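Local coordinates for protein anthranilate-CoA ligase (Stigmatella aurantiaca, PDB 4WV3) that belongs to the ANL clan of AMP-binding enzymes, pairing a large AMP-binding family region with a smaller C-terminal family domain, at residues 265-270 with 290-295; 271-276 with 303-308; 312-317 with 329-334. All blocks are in the same frame, centred on the assembly; numbering follows the deposited sequence.

Interaction 1: 265-270 with 290-295. With 3UK (5'-O-[(S)-[(2-aminobenzoyl)oxy](hydroxy)phosphoryl]adenosine), chain C.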
loop_
_atom_site.group_PDB
_atom_site.type_symbol
_atom_site.label_atom_id
_atom_site.label_comp_id
_atom_site.label_asym_id
_atom_site.label_seq_id
_atom_site.Cartn_x
_atom_site.Cartn_y
_atom_site.Cartn_z
ATOM N N ASN A 265 -0.739 -8.232 -3.376
ATOM C CA ASN A 265 -1.309 -8.484 -2.058
ATOM C C ASN A 265 -0.269 -8.276 -0.961
ATOM O O ASN A 265 0.897 -8.005 -1.243
ATOM C CB ASN A 265 -1.882 -9.904 -1.981
ATOM C CG ASN A 265 -2.966 -10.041 -0.926
ATOM O OD1 ASN A 265 -3.063 -9.224 -0.011
ATOM N ND2 ASN A 265 -3.783 -11.080 -1.048
ATOM N N ALA A 266 -0.705 -8.393 0.288
ATOM C CA ALA A 266 0.189 -8.316 1.434
ATOM C C ALA A 266 0.391 -9.723 1.983
ATOM O O ALA A 266 -0.446 -10.595 1.750
ATOM C CB ALA A 266 -0.402 -7.402 2.501
ATOM N N PRO A 267 1.507 -9.956 2.697
ATOM C CA PRO A 267 1.785 -11.262 3.309
ATOM C C PRO A 267 0.623 -11.793 4.145
ATOM O O PRO A 267 0.397 -13.003 4.174
ATOM C CB PRO A 267 2.986 -10.969 4.206
ATOM C CG PRO A 267 3.705 -9.884 3.497
ATOM C CD PRO A 267 2.637 -9.025 2.873
ATOM N N THR A 268 -0.105 -10.899 4.806
ATOM C CA THR A 268 -1.263 -11.299 5.595
ATOM C C THR A 268 -2.394 -11.797 4.696
ATOM O O THR A 268 -3.224 -12.603 5.116
ATOM C CB THR A 268 -1.773 -10.149 6.492
ATOM O OG1 THR A 268 -2.861 -10.615 7.298
ATOM C CG2 THR A 268 -2.240 -8.970 5.649
ATOM N N GLY A 269 -2.416 -11.316 3.456
ATOM C CA GLY A 269 -3.415 -11.735 2.491
ATOM C C GLY A 269 -3.046 -13.057 1.850
ATOM O O GLY A 269 -3.906 -13.907 1.618
ATOM N N TYR A 270 -1.759 -13.229 1.561
ATOM C CA TYR A 270 -1.262 -14.483 1.007
ATOM C C TYR A 270 -1.423 -15.622 2.009
ATOM O O TYR A 270 -1.728 -16.753 1.633
ATOM C CB TYR A 270 0.205 -14.353 0.594
ATOM C CG TYR A 270 0.428 -13.566 -0.680
ATOM C CD1 TYR A 270 0.083 -14.098 -1.917
ATOM C CD2 TYR A 270 0.997 -12.300 -0.648
ATOM C CE1 TYR A 270 0.288 -13.387 -3.084
ATOM C CE2 TYR A 270 1.208 -11.581 -1.811
ATOM C CZ TYR A 270 0.852 -12.129 -3.027
ATOM O OH TYR A 270 1.060 -11.416 -4.185
ATOM N N CYS A 290 3.231 -12.611 -9.183
ATOM C CA CYS A 290 2.554 -12.044 -8.025
ATOM C C CYS A 290 3.474 -11.051 -7.329
ATOM O O CYS A 290 4.697 -11.178 -7.388
ATOM C CB CYS A 290 2.123 -13.143 -7.053
ATOM S SG CYS A 290 0.780 -14.190 -7.662
ATOM N N VAL A 291 2.881 -10.055 -6.678
ATOM C CA VAL A 291 3.648 -9.024 -5.991
ATOM C C VAL A 291 3.205 -8.905 -4.536
ATOM O O VAL A 291 2.009 -8.927 -4.241
ATOM C CB VAL A 291 3.494 -7.654 -6.689
ATOM C CG1 VAL A 291 4.334 -6.594 -5.991
ATOM C CG2 VAL A 291 3.878 -7.757 -8.156
ATOM N N SER A 292 4.173 -8.785 -3.633
ATOM C CA SER A 292 3.887 -8.619 -2.211
ATOM C C SER A 292 4.591 -7.390 -1.648
ATOM O O SER A 292 5.731 -7.099 -2.011
ATOM C CB SER A 292 4.311 -9.863 -1.428
ATOM O OG SER A 292 4.075 -9.698 -0.042
ATOM N N ALA A 293 3.907 -6.673 -0.761
ATOM C CA ALA A 293 4.480 -5.489 -0.127
ATOM C C ALA A 293 3.593 -5.089 1.049
ATOM O O ALA A 293 2.611 -5.765 1.346
ATOM C CB ALA A 293 4.356 -4.281 -1.041
ATOM N N SER A 294 3.934 -3.977 1.691
ATOM C CA SER A 294 3.228 -3.527 2.883
ATOM C C SER A 294 4.056 -3.931 4.090
ATOM O O SER A 294 4.447 -3.097 4.906
ATOM C CB SER A 294 1.837 -4.156 2.957
ATOM O OG SER A 294 1.011 -3.460 3.876
ATOM N N GLU A 295 4.329 -5.228 4.183
ATOM C CA GLU A 295 5.257 -5.765 5.177
ATOM C C GLU A 295 6.113 -6.860 4.551
ATOM O O GLU A 295 5.792 -7.367 3.476
ATOM C CB GLU A 295 4.513 -6.302 6.405
ATOM C CG GLU A 295 3.934 -5.224 7.312
ATOM C CD GLU A 295 3.556 -5.751 8.685
ATOM O OE1 GLU A 295 3.961 -6.883 9.021
ATOM O OE2 GLU A 295 2.857 -5.033 9.430
HETATM C C10 3UK C . 6.820 -1.074 5.245
HETATM C C15 3UK C . 7.679 -3.016 3.940
HETATM C C17 3UK C . 9.160 -4.803 4.362
HETATM C C21 3UK C . 8.076 -0.270 5.436
HETATM C C26 3UK C . 3.932 0.704 0.136
HETATM C C28 3UK C . 4.681 -0.791 -1.606
HETATM O O01 3UK C . 3.276 0.181 2.400
HETATM C C02 3UK C . 3.689 1.040 1.653
HETATM O O03 3UK C . 3.599 2.408 2.029
HETATM P P04 3UK C . 3.216 2.830 3.515
HETATM O O05 3UK C . 3.162 4.388 3.593
HETATM O O06 3UK C . 4.294 2.316 4.587
HETATM C C07 3UK C . 5.643 2.056 4.169
HETATM C C08 3UK C . 6.293 1.180 5.201
HETATM O O09 3UK C . 5.742 -0.154 5.126
HETATM N N11 3UK C . 6.907 -1.875 4.067
HETATM C C12 3UK C . 6.241 -1.649 2.895
HETATM N N13 3UK C . 6.580 -2.633 2.016
HETATM C C14 3UK C . 7.471 -3.492 2.639
HETATM N N16 3UK C . 8.519 -3.679 4.776
HETATM N N18 3UK C . 9.005 -5.306 3.145
HETATM C C19 3UK C . 8.192 -4.709 2.260
HETATM N N20 3UK C . 8.032 -5.255 0.959
HETATM O O22 3UK C . 8.391 -0.196 6.813
HETATM C C23 3UK C . 7.736 1.051 4.930
HETATM O O24 3UK C . 8.473 2.059 5.651
HETATM O O25 3UK C . 1.840 2.285 3.859
HETATM C C27 3UK C . 4.466 -0.506 -0.235
HETATM C C29 3UK C . 4.346 0.181 -2.608
HETATM C C30 3UK C . 3.814 1.393 -2.238
HETATM C C31 3UK C . 3.595 1.678 -0.868
HETATM N N32 3UK C . 3.029 2.968 -0.473
#
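Cys-290 meets the other segment through CB, which sits 3.5 Å from Tyr-270 OH. At Val-291 the main chain does the work, while the isopropyl group turns away to Tyr-264 and to Phe-222 of helix 221-234. Two donors grip its carbonyl. Asn-265 N arrives nearly along the C=O axis, 3.0 Å from Val-291 O, and the phenol of Tyr-270 comes from well above the carbonyl plane, with OH 2.7 Å from that same Val-291 O. Tyr-270 reaches so far back because CG stands anti to its own carbonyl carbon (chi1 -75°), sending the ring from the first turn of the helix toward the strand. One face of that ring is covered by Asn-265 CB, offset toward the rim, and the ring also meets Trp-305 edge-to-face.

Asn-265 and Ser-292 form a parallel bridge between neighbouring strands of a beta-alpha-beta unit: strand 262-265, helix 267-274 and strand 289-292. Their side chains lie on the same face of the sheet. Ser-292 holds OG anti to the backbone N (chi1 178°), placing it 3.3 Å from Pro-267 CD, while its CB lies 3.6 Å from Tyr-270 CE2.

Past the end of the strand, Ala-293 N makes a weak hydrogen bond of 3.3 Å to Asn-265 O. Ala-293 CB points away from 265-270 and lies 3.6 Å from C28 of 3UK, in the ligand pocket. Ser-294 rests CB against Ala-266 CB, the methyl of the N-cap residue, at 4.0 Å; its OG bonds to Thr-504 O. Glu-295 O lies against Pro-267 CG, and the carboxylate of Glu-295 turns elsewhere, to a salt bridge with Arg-509 and a hydrogen bond from Ile-507 N.

Interaction 2: 271-276 with 303-308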
loop_
_atom_site.group_PDB
_atom_site.type_symbol
_atom_site.label_atom_id
_atom_site.label_comp_id
_atom_site.label_asym_id
_atom_site.label_seq_id
_atom_site.Cartn_x
_atom_site.Cartn_y
_atom_site.Cartn_z
ATOM N N ALA A 271 -1.219 -15.313 3.285
ATOM C CA ALA A 271 -1.350 -16.305 4.347
ATOM C C ALA A 271 -2.807 -16.710 4.548
ATOM O O ALA A 271 -3.109 -17.882 4.772
ATOM C CB ALA A 271 -0.760 -15.776 5.645
ATOM N N ALA A 272 -3.703 -15.730 4.467
ATOM C CA ALA A 272 -5.132 -15.983 4.612
ATOM C C ALA A 272 -5.659 -16.853 3.474
ATOM O O ALA A 272 -6.532 -17.696 3.679
ATOM C CB ALA A 272 -5.898 -14.670 4.675
ATOM N N ALA A 273 -5.124 -16.643 2.275
ATOM C CA ALA A 273 -5.539 -17.409 1.106
ATOM C C ALA A 273 -5.079 -18.859 1.210
ATOM O O ALA A 273 -5.839 -19.782 0.916
ATOM C CB ALA A 273 -5.004 -16.768 -0.166
ATOM N N LEU A 274 -3.834 -19.053 1.632
ATOM C CA LEU A 274 -3.272 -20.392 1.780
ATOM C C LEU A 274 -3.874 -21.133 2.971
ATOM O O LEU A 274 -3.787 -22.359 3.056
ATOM C CB LEU A 274 -1.749 -20.325 1.912
ATOM C CG LEU A 274 -0.992 -19.845 0.672
ATOM C CD1 LEU A 274 0.483 -19.654 0.985
ATOM C CD2 LEU A 274 -1.177 -20.817 -0.482
ATOM N N ALA A 275 -4.484 -20.387 3.886
ATOM C CA ALA A 275 -5.132 -20.985 5.048
ATOM C C ALA A 275 -6.434 -21.676 4.652
ATOM O O ALA A 275 -6.935 -22.534 5.378
ATOM C CB ALA A 275 -5.391 -19.933 6.117
ATOM N N LEU A 276 -6.976 -21.292 3.500
ATOM C CA LEU A 276 -8.199 -21.897 2.989
ATOM C C LEU A 276 -7.984 -23.375 2.685
ATOM O O LEU A 276 -7.006 -23.750 2.037
ATOM C CB LEU A 276 -8.671 -21.168 1.730
ATOM C CG LEU A 276 -9.015 -19.686 1.888
ATOM C CD1 LEU A 276 -9.351 -19.067 0.542
ATOM C CD2 LEU A 276 -10.165 -19.508 2.863
ATOM N N TYR A 303 7.548 -19.847 -0.462
ATOM C CA TYR A 303 7.623 -21.235 -0.901
ATOM C C TYR A 303 6.246 -21.894 -0.928
ATOM O O TYR A 303 5.929 -22.643 -1.851
ATOM C CB TYR A 303 8.580 -22.042 -0.019
ATOM C CG TYR A 303 10.039 -21.705 -0.230
ATOM C CD1 TYR A 303 10.654 -21.932 -1.453
ATOM C CD2 TYR A 303 10.803 -21.171 0.799
ATOM C CE1 TYR A 303 11.988 -21.625 -1.650
ATOM C CE2 TYR A 303 12.137 -20.861 0.611
ATOM C CZ TYR A 303 12.724 -21.091 -0.614
ATOM O OH TYR A 303 14.053 -20.785 -0.802
ATOM N N ALA A 304 5.432 -21.608 0.083
ATOM C CA ALA A 304 4.095 -22.186 0.178
ATOM C C ALA A 304 3.223 -21.768 -1.002
ATOM O O ALA A 304 2.393 -22.541 -1.476
ATOM C CB ALA A 304 3.437 -21.797 1.494
ATOM N N TRP A 305 3.421 -20.542 -1.472
ATOM C CA TRP A 305 2.684 -20.039 -2.623
ATOM C C TRP A 305 3.279 -20.599 -3.911
ATOM O O TRP A 305 2.556 -20.915 -4.856
ATOM C CB TRP A 305 2.713 -18.510 -2.645
ATOM C CG TRP A 305 1.789 -17.902 -3.654
ATOM C CD1 TRP A 305 2.098 -17.528 -4.929
ATOM C CD2 TRP A 305 0.401 -17.594 -3.472
ATOM N NE1 TRP A 305 0.990 -17.006 -5.552
ATOM C CE2 TRP A 305 -0.065 -17.036 -4.679
ATOM C CE3 TRP A 305 -0.492 -17.738 -2.405
ATOM C CZ2 TRP A 305 -1.385 -16.623 -4.849
ATOM C CZ3 TRP A 305 -1.800 -17.325 -2.576
ATOM C CH2 TRP A 305 -2.235 -16.775 -3.788
ATOM N N LYS A 306 4.602 -20.726 -3.936
ATOM C CA LYS A 306 5.312 -21.238 -5.103
ATOM C C LYS A 306 5.009 -22.714 -5.339
ATOM O O LYS A 306 4.960 -23.171 -6.478
ATOM C CB LYS A 306 6.819 -21.035 -4.937
ATOM C CG LYS A 306 7.658 -21.550 -6.096
ATOM C CD LYS A 306 7.319 -20.825 -7.386
ATOM C CE LYS A 306 8.193 -21.301 -8.533
ATOM N NZ LYS A 306 7.879 -20.583 -9.799
ATOM N N GLU A 307 4.795 -23.418 -4.258
ATOM C CA GLU A 307 4.565 -24.816 -4.258
ATOM C C GLU A 307 3.106 -25.156 -4.548
ATOM O O GLU A 307 2.815 -26.213 -4.985
ATOM C CB GLU A 307 5.137 -25.438 -2.968
ATOM C CG GLU A 307 6.553 -25.965 -3.152
ATOM C CD GLU A 307 7.551 -25.734 -2.006
ATOM O OE1 GLU A 307 7.296 -26.060 -0.869
ATOM O OE2 GLU A 307 8.642 -25.275 -2.274
ATOM N N ALA A 308 2.216 -24.209 -4.352
ATOM C CA ALA A 308 0.780 -24.392 -4.536
ATOM C C ALA A 308 0.296 -23.790 -5.849
ATOM O O ALA A 308 -0.747 -24.182 -6.373
ATOM C CB ALA A 308 0.014 -23.793 -3.368
#
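Helices 267-274 and 299-309, which follow the parallel strands 262-265 and 289-292 of the mixed sheet, pack against each other here, joined by apolar side chains. Leu-274 carries most of the contact. Its CG is anti to the carbonyl carbon (chi1 -67°), so the branched end reaches across and splits its methyls between two neighbours: CD1 lies 3.7 Å from Ala-304 CB, and CD2 lies 3.7 Å from Trp-305 CE3. The leucine and the indole cross obliquely, and the same CD2 has Ala-308 CB at 4.3 Å, one turn on from Ala-304.

The aromatic part belongs to Trp-305. With CG anti to its backbone N (chi1 -170°), the indole swings back toward helix 267-274 and brings CE3 and CZ3 of its six-membered ring against Leu-274. It also has an aromatic neighbour in Phe-279, which meets it with the planes at about 60°. Phe-279 touches Leu-274 and Ala-308 too, extending the apolar patch.

Lys-306, which takes no part in the packing, forms a salt bridge with Asp-312. At the edge of the indole, near the plane of the ring, Ala-273 CB lies 4.0 Å from Trp-305 CZ3.

Interaction 3: 312-317 with 329-334. With 3UK (5'-O-[(S)-[(2-aminobenzoyl)oxy](hydroxy)phosphoryl]adenosine), chain C.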
loop_
_atom_site.group_PDB
_atom_site.type_symbol
_atom_site.label_atom_id
_atom_site.label_comp_id
_atom_site.label_asym_id
_atom_site.label_seq_id
_atom_site.Cartn_x
_atom_site.Cartn_y
_atom_site.Cartn_z
ATOM N N ASP A 312 5.938 -17.307 -8.984
ATOM C CA ASP A 312 6.850 -16.555 -8.133
ATOM C C ASP A 312 6.168 -15.304 -7.595
ATOM O O ASP A 312 5.382 -14.667 -8.295
ATOM C CB ASP A 312 8.098 -16.146 -8.916
ATOM C CG ASP A 312 8.938 -17.331 -9.342
ATOM O OD1 ASP A 312 9.421 -17.331 -10.494
ATOM O OD2 ASP A 312 9.124 -18.256 -8.526
ATOM N N ILE A 313 6.472 -14.954 -6.350
ATOM C CA ILE A 313 5.989 -13.703 -5.779
ATOM C C ILE A 313 7.115 -12.680 -5.716
ATOM O O ILE A 313 8.187 -12.957 -5.177
ATOM C CB ILE A 313 5.417 -13.895 -4.364
ATOM C CG1 ILE A 313 4.198 -14.816 -4.396
ATOM C CG2 ILE A 313 5.034 -12.553 -3.765
ATOM C CD1 ILE A 313 3.503 -14.939 -3.057
ATOM N N ILE A 314 6.874 -11.499 -6.274
ATOM C CA ILE A 314 7.865 -10.432 -6.240
ATOM C C ILE A 314 7.654 -9.548 -5.016
ATOM O O ILE A 314 6.710 -8.760 -4.963
ATOM C CB ILE A 314 7.808 -9.564 -7.513
ATOM C CG1 ILE A 314 7.988 -10.436 -8.758
ATOM C CG2 ILE A 314 8.865 -8.470 -7.460
ATOM C CD1 ILE A 314 9.288 -11.214 -8.776
ATOM N N ASP A 315 8.533 -9.692 -4.029
ATOM C CA ASP A 315 8.479 -8.867 -2.828
ATOM C C ASP A 315 9.340 -7.620 -2.992
ATOM O O ASP A 315 10.506 -7.704 -3.376
ATOM C CB ASP A 315 8.940 -9.660 -1.603
ATOM C CG ASP A 315 8.893 -8.841 -0.323
ATOM O OD1 ASP A 315 8.009 -7.965 -0.206
ATOM O OD2 ASP A 315 9.739 -9.073 0.566
ATOM N N GLY A 316 8.756 -6.463 -2.697
ATOM C CA GLY A 316 9.469 -5.204 -2.786
ATOM C C GLY A 316 8.940 -4.191 -1.790
ATOM O O GLY A 316 7.733 -4.111 -1.558
ATOM N N ILE A 317 9.841 -3.418 -1.192
ATOM C CA ILE A 317 9.436 -2.412 -0.217
ATOM C C ILE A 317 9.211 -1.045 -0.858
ATOM O O ILE A 317 10.051 -0.543 -1.608
ATOM C CB ILE A 317 10.439 -2.290 0.958
ATOM C CG1 ILE A 317 10.038 -1.137 1.883
ATOM C CG2 ILE A 317 11.855 -2.093 0.450
ATOM C CD1 ILE A 317 11.011 -0.892 3.016
ATOM N N ASN A 329 12.569 -7.385 -5.620
ATOM C CA ASN A 329 13.062 -8.573 -6.295
ATOM C C ASN A 329 12.699 -8.491 -7.771
ATOM O O ASN A 329 11.982 -7.582 -8.189
ATOM C CB ASN A 329 12.465 -9.838 -5.675
ATOM C CG ASN A 329 12.963 -10.089 -4.266
ATOM O OD1 ASN A 329 13.985 -10.745 -4.064
ATOM N ND2 ASN A 329 12.239 -9.572 -3.281
ATOM N N ARG A 330 13.191 -9.440 -8.558
ATOM C CA ARG A 330 12.960 -9.435 -9.997
ATOM C C ARG A 330 12.612 -10.835 -10.477
ATOM O O ARG A 330 13.021 -11.814 -9.856
ATOM C CB ARG A 330 14.203 -8.918 -10.726
ATOM C CG ARG A 330 14.456 -7.438 -10.526
ATOM C CD ARG A 330 15.934 -7.109 -10.622
ATOM N NE ARG A 330 16.196 -5.704 -10.324
ATOM C CZ ARG A 330 16.273 -5.203 -9.095
ATOM N NH1 ARG A 330 16.103 -5.992 -8.043
ATOM N NH2 ARG A 330 16.516 -3.911 -8.916
ATOM N N PRO A 331 11.850 -10.935 -11.579
ATOM C CA PRO A 331 11.488 -12.231 -12.163
ATOM C C PRO A 331 12.694 -13.151 -12.352
ATOM O O PRO A 331 12.570 -14.365 -12.191
ATOM C CB PRO A 331 10.898 -11.841 -13.517
ATOM C CG PRO A 331 10.296 -10.505 -13.273
ATOM C CD PRO A 331 11.220 -9.816 -12.303
ATOM N N GLY A 332 13.847 -12.575 -12.673
ATOM C CA GLY A 332 15.057 -13.354 -12.861
ATOM C C GLY A 332 15.906 -13.492 -11.610
ATOM O O GLY A 332 16.794 -14.341 -11.548
ATOM N N ASP A 333 15.638 -12.660 -10.608
ATOM C CA ASP A 333 16.435 -12.670 -9.386
ATOM C C ASP A 333 15.567 -12.534 -8.138
ATOM O O ASP A 333 15.099 -11.443 -7.810
ATOM C CB ASP A 333 17.489 -11.559 -9.427
ATOM C CG ASP A 333 18.485 -11.654 -8.288
ATOM O OD1 ASP A 333 18.593 -12.739 -7.678
ATOM O OD2 ASP A 333 19.167 -10.645 -8.005
ATOM N N ILE A 334 15.359 -13.650 -7.445
ATOM C CA ILE A 334 14.546 -13.668 -6.234
ATOM C C ILE A 334 15.270 -14.341 -5.076
ATOM O O ILE A 334 15.745 -15.469 -5.202
ATOM C CB ILE A 334 13.214 -14.419 -6.454
ATOM C CG1 ILE A 334 12.368 -13.722 -7.516
ATOM C CG2 ILE A 334 12.438 -14.528 -5.148
ATOM C CD1 ILE A 334 11.039 -14.388 -7.765
HETATM C C10 3UK C . 6.820 -1.074 5.245
HETATM C C15 3UK C . 7.679 -3.016 3.940
HETATM C C17 3UK C . 9.160 -4.803 4.362
HETATM C C21 3UK C . 8.076 -0.270 5.436
HETATM C C26 3UK C . 3.932 0.704 0.136
HETATM C C28 3UK C . 4.681 -0.791 -1.606
HETATM O O01 3UK C . 3.276 0.181 2.400
HETATM C C02 3UK C . 3.689 1.040 1.653
HETATM O O03 3UK C . 3.599 2.408 2.029
HETATM P P04 3UK C . 3.216 2.830 3.515
HETATM O O05 3UK C . 3.162 4.388 3.593
HETATM O O06 3UK C . 4.294 2.316 4.587
HETATM C C07 3UK C . 5.643 2.056 4.169
HETATM C C08 3UK C . 6.293 1.180 5.201
HETATM O O09 3UK C . 5.742 -0.154 5.126
HETATM N N11 3UK C . 6.907 -1.875 4.067
HETATM C C12 3UK C . 6.241 -1.649 2.895
HETATM N N13 3UK C . 6.580 -2.633 2.016
HETATM C C14 3UK C . 7.471 -3.492 2.639
HETATM N N16 3UK C . 8.519 -3.679 4.776
HETATM N N18 3UK C . 9.005 -5.306 3.145
HETATM C C19 3UK C . 8.192 -4.709 2.260
HETATM N N20 3UK C . 8.032 -5.255 0.959
HETATM O O22 3UK C . 8.391 -0.196 6.813
HETATM C C23 3UK C . 7.736 1.051 4.930
HETATM O O24 3UK C . 8.473 2.059 5.651
HETATM O O25 3UK C . 1.840 2.285 3.859
HETATM C C27 3UK C . 4.466 -0.506 -0.235
HETATM C C29 3UK C . 4.346 0.181 -2.608
HETATM C C30 3UK C . 3.814 1.393 -2.238
HETATM C C31 3UK C . 3.595 1.678 -0.868
HETATM N N32 3UK C . 3.029 2.968 -0.473
#
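The backbone of the irregular segment 329-334 meets strand 313-318 at one point, Asn-329 N donating to Asp-315 O at 3.1 Å, and then turns back on itself with Arg-330 and Asp-333 exchanging main-chain hydrogen bonds. The side chain of Asn-329 adds a second bond to the same carbonyl: ND2 lies 2.5 Å from Asp-315 O, in the carbonyl plane on a lone pair, whereas the backbone N sits above that plane. ND2 also reaches Ser-338 O, and OD1 takes Arg-335 N, so the amide's rotation is fixed from both ends.

Asp-315 sends its carboxylate toward 3UK; CG is anti to the backbone N (chi1 -180°), and OD1 accepts from N20 of 3UK at 2.9 Å. Gly-316 O takes a weak bond from that amino group, and Ile-317 CB lies 3.5 Å from C19 of 3UK, against the adenine.

Toward the start of the strand the contact is apolar. Ile-334 CD1 meets Ile-314 CD1 at 3.8 Å, the two side chains crossing at about a right angle, and touches Asp-312 CB at 3.6 Å. Strand 313-318 lies between parallel strand 289-292 and antiparallel strand 325-328, while Trp-302 of helix 299-309 touches both Asp-312 and Ile-334.

Overall arrangement
All three contacts lie in the AMP-binding family region, around one mixed sheet. Interaction 1 centres about 12 Å from each of the others, while interactions 2 and 3 are about 17 Å apart. Along the chain, interactions 1 and 2 interleave, since both use helix 267-274 and strand 289-292 leads on to helix 299-309; interaction 3 follows them. Strands 289-292 and 313-318 are sheet neighbours, so interactions 1 and 3 place their pocket residues around the same 3UK. Interaction 2 lies further from the chain centre, with Trp-305 packing on Ile-313 and Cys-290. The helix pair thus covers the strands whose C-terminal ends and following loop line the ligand pocket.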